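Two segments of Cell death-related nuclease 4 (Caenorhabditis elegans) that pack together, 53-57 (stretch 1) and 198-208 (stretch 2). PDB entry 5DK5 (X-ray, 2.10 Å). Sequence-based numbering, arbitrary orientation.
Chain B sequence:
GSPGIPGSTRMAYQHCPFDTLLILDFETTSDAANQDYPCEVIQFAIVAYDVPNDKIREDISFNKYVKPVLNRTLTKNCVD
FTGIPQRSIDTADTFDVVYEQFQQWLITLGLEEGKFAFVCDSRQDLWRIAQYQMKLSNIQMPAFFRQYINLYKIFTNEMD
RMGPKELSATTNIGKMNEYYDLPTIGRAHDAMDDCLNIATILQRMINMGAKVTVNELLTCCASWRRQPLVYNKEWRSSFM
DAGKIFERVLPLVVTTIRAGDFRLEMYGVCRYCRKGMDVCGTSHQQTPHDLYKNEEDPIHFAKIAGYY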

# COMPACT_ATOMS: atom_id res chain seq x y z
N ASN B 53 -10.43 9.71 41.66
CA ASN B 53 -11.50 8.77 41.96
C ASN B 53 -11.17 7.34 41.54
O ASN B 53 -11.96 6.42 41.78
CB ASN B 53 -12.80 9.22 41.28
CG ASN B 53 -13.24 10.59 41.73
OD1 ASN B 53 -13.05 11.58 41.02
ND2 ASN B 53 -13.83 10.67 42.92
N ASP B 54 -10.01 7.16 40.92
CA ASP B 54 -9.55 5.83 40.51
C ASP B 54 -10.61 5.12 39.67
O ASP B 54 -11.08 4.04 40.03
CB ASP B 54 -9.20 5.00 41.75
CG ASP B 54 -8.54 3.68 41.39
OD1 ASP B 54 -7.80 3.64 40.38
OD2 ASP B 54 -8.75 2.68 42.11
N LYS B 55 -11.00 5.74 38.56
CA LYS B 55 -12.08 5.21 37.73
C LYS B 55 -11.75 5.30 36.24
O LYS B 55 -11.54 6.39 35.71
CB LYS B 55 -13.38 5.96 38.02
CG LYS B 55 -14.58 5.48 37.22
CD LYS B 55 -14.89 4.02 37.47
CE LYS B 55 -16.07 3.55 36.65
NZ LYS B 55 -16.31 2.09 36.82
N ILE B 56 -11.73 4.15 35.58
CA ILE B 56 -11.60 4.10 34.13
C ILE B 56 -12.93 4.50 33.50
O ILE B 56 -13.92 3.78 33.63
CB ILE B 56 -11.19 2.70 33.63
CG1 ILE B 56 -9.84 2.30 34.24
CG2 ILE B 56 -11.11 2.68 32.10
CD1 ILE B 56 -9.39 0.89 33.91
N ARG B 57 -12.95 5.65 32.83
CA ARG B 57 -14.17 6.18 32.25
C ARG B 57 -14.31 5.77 30.79
O ARG B 57 -13.93 6.50 29.88
CB ARG B 57 -14.19 7.71 32.36
CG ARG B 57 -14.13 8.22 33.80
CD ARG B 57 -15.37 7.83 34.59
NE ARG B 57 -16.59 8.30 33.94
CZ ARG B 57 -17.11 9.51 34.09
NH1 ARG B 57 -16.52 10.41 34.87
NH2 ARG B 57 -18.23 9.83 33.45
N ILE B 198 -4.18 -0.95 28.52
CA ILE B 198 -3.24 -0.01 29.11
C ILE B 198 -3.87 0.68 30.32
O ILE B 198 -3.21 0.89 31.34
CB ILE B 198 -2.78 1.05 28.09
CG1 ILE B 198 -1.94 0.40 26.99
CG2 ILE B 198 -1.96 2.15 28.77
CD1 ILE B 198 -1.69 1.28 25.78
N ALA B 199 -5.15 1.03 30.20
CA ALA B 199 -5.87 1.69 31.28
C ALA B 199 -5.97 0.79 32.51
O ALA B 199 -5.75 1.24 33.63
CB ALA B 199 -7.25 2.10 30.81
N THR B 200 -6.30 -0.48 32.28
CA THR B 200 -6.42 -1.43 33.38
C THR B 200 -5.06 -1.68 34.02
O THR B 200 -4.96 -1.79 35.24
CB THR B 200 -7.02 -2.77 32.89
OG1 THR B 200 -8.26 -2.52 32.23
CG2 THR B 200 -7.25 -3.72 34.06
N ILE B 201 -4.03 -1.78 33.19
CA ILE B 201 -2.66 -1.91 33.69
C ILE B 201 -2.30 -0.68 34.51
O ILE B 201 -1.78 -0.80 35.62
CB ILE B 201 -1.66 -2.08 32.53
CG1 ILE B 201 -1.85 -3.43 31.85
CG2 ILE B 201 -0.22 -1.97 33.03
CD1 ILE B 201 -1.23 -3.52 30.47
N LEU B 202 -2.57 0.50 33.96
CA LEU B 202 -2.30 1.76 34.63
C LEU B 202 -2.97 1.80 36.00
O LEU B 202 -2.35 2.19 36.99
CB LEU B 202 -2.79 2.93 33.78
CG LEU B 202 -2.76 4.32 34.42
CD1 LEU B 202 -1.34 4.74 34.76
CD2 LEU B 202 -3.41 5.34 33.50
N GLN B 203 -4.22 1.37 36.05
CA GLN B 203 -4.99 1.35 37.30
C GLN B 203 -4.36 0.40 38.31
O GLN B 203 -4.10 0.78 39.45
CB GLN B 203 -6.44 0.95 37.02
CG GLN B 203 -7.35 1.00 38.23
CD GLN B 203 -8.79 0.67 37.89
OE1 GLN B 203 -9.06 -0.32 37.21
NE2 GLN B 203 -9.72 1.50 38.36
N ARG B 204 -4.13 -0.84 37.88
CA ARG B 204 -3.55 -1.85 38.75
C ARG B 204 -2.19 -1.43 39.27
O ARG B 204 -1.82 -1.73 40.40
CB ARG B 204 -3.44 -3.19 38.01
CG ARG B 204 -2.71 -4.29 38.77
CD ARG B 204 -3.40 -4.65 40.08
NE ARG B 204 -4.68 -5.32 39.85
CZ ARG B 204 -4.82 -6.63 39.67
NH1 ARG B 204 -3.76 -7.43 39.67
NH2 ARG B 204 -6.03 -7.14 39.47
N MET B 205 -1.43 -0.73 38.43
CA MET B 205 -0.09 -0.31 38.79
C MET B 205 -0.08 0.64 39.98
O MET B 205 0.69 0.45 40.92
CB MET B 205 0.62 0.34 37.60
CG MET B 205 1.23 -0.67 36.64
SD MET B 205 2.00 0.07 35.19
CE MET B 205 3.30 1.04 35.93
N ILE B 206 -0.94 1.66 39.96
CA ILE B 206 -0.96 2.63 41.05
C ILE B 206 -1.55 1.99 42.30
O ILE B 206 -1.21 2.36 43.42
CB ILE B 206 -1.74 3.93 40.69
CG1 ILE B 206 -3.27 3.73 40.76
CG2 ILE B 206 -1.33 4.44 39.32
CD1 ILE B 206 -4.04 5.02 40.73
N ASN B 207 -2.44 1.02 42.09
CA ASN B 207 -3.03 0.29 43.20
C ASN B 207 -2.00 -0.63 43.85
O ASN B 207 -2.13 -1.00 45.01
CB ASN B 207 -4.25 -0.51 42.74
CG ASN B 207 -5.38 0.38 42.25
OD1 ASN B 207 -5.37 1.59 42.46
ND2 ASN B 207 -6.37 -0.22 41.60
N MET B 208 -0.99 -1.01 43.07
CA MET B 208 0.16 -1.75 43.60
C MET B 208 1.21 -0.79 44.14
O MET B 208 2.24 -1.22 44.66
CB MET B 208 0.77 -2.65 42.52
CG MET B 208 -0.09 -3.85 42.14
SD MET B 208 -0.21 -5.08 43.45
CE MET B 208 -0.98 -6.44 42.58
O HOH W 1 -12.42 1.54 36.77

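The strand 55-57 runs nearly antiparallel to the helix 198-207, with 166° between their N-to-C directions and a closest approach of 9.3 Å between axes. The contact is small, burying 294 Å² over both sides, and its register is marked by two pairs: Ile56 CA lies 6.8 Å from Ala199 CA, and Asp54 CA lies 7.2 Å from Gln203 CA. As the helix advances toward its C-terminus, its partners therefore step back from Ile56 to Asp54.

Ile198 makes no contact, so the interface begins at Ala199, whose CA-to-CB bond points toward the strand. Ala199 CB lies 4.0 Å from Ile56 CD1, an apolar contact. Ile56 CD1 is also 3.7 Å from Ala199 O, a carbonyl that accepts the helical hydrogen bond from Gln203 N at 2.9 Å. With chi1 at m and chi2 at t, the Ile56 side chain extends its terminal methyl to the helix backbone. Thr200, whose CB points sideways, adds little: Ile56 CD1 is 3.8 Å from Thr200 N and 4.0 Å from Thr200 OG1.

Ile201 and Leu202 point away and sideways respectively and stay out of contact. One helical turn beyond Ala199, Gln203 again points toward the strand, and its chi1 and chi2, both t, give an extended chain that touches both Ile56 and Asp54. Gln203 OE1 lies 3.5 Å from Ile56 CD1. Gln203 NE2 donates to Asp54 O at 3.3 Å, but the N-H...acceptor angle of 126° marks this hydrogen bond as weak. A water gives the amide a second link: its O accepts from Gln203 NE2 at 3.1 Å and from Ile56 N at 3.0 Å, so one amide nitrogen reaches the backbone of Asp54 by a weak direct bond and that of Ile56 through water. The aliphatic part of the glutamine packs as well, with Gln203 CG 3.4 Å from Asp54 OD1.

Arg204 points away and Met205 is out of reach. Ile206 turns back toward stretch 1, where Ile206 CD1 comes to 4.0 Å from Asp54 OD1, an oxygen whose hydrogen bond is made elsewhere in the structure. Asn207 has its CB sideways, yet the end of its side chain comes nearer, placing Asn207 OD1 3.6 Å from Asp54 OD2; as modelled, this is proximity of two oxygens, with no hydrogen bond. Met208 lies beyond the contact. In stretch 1, Lys55 points away, while Asp54, in the loop before the strand, and Ile56 both point toward the helix.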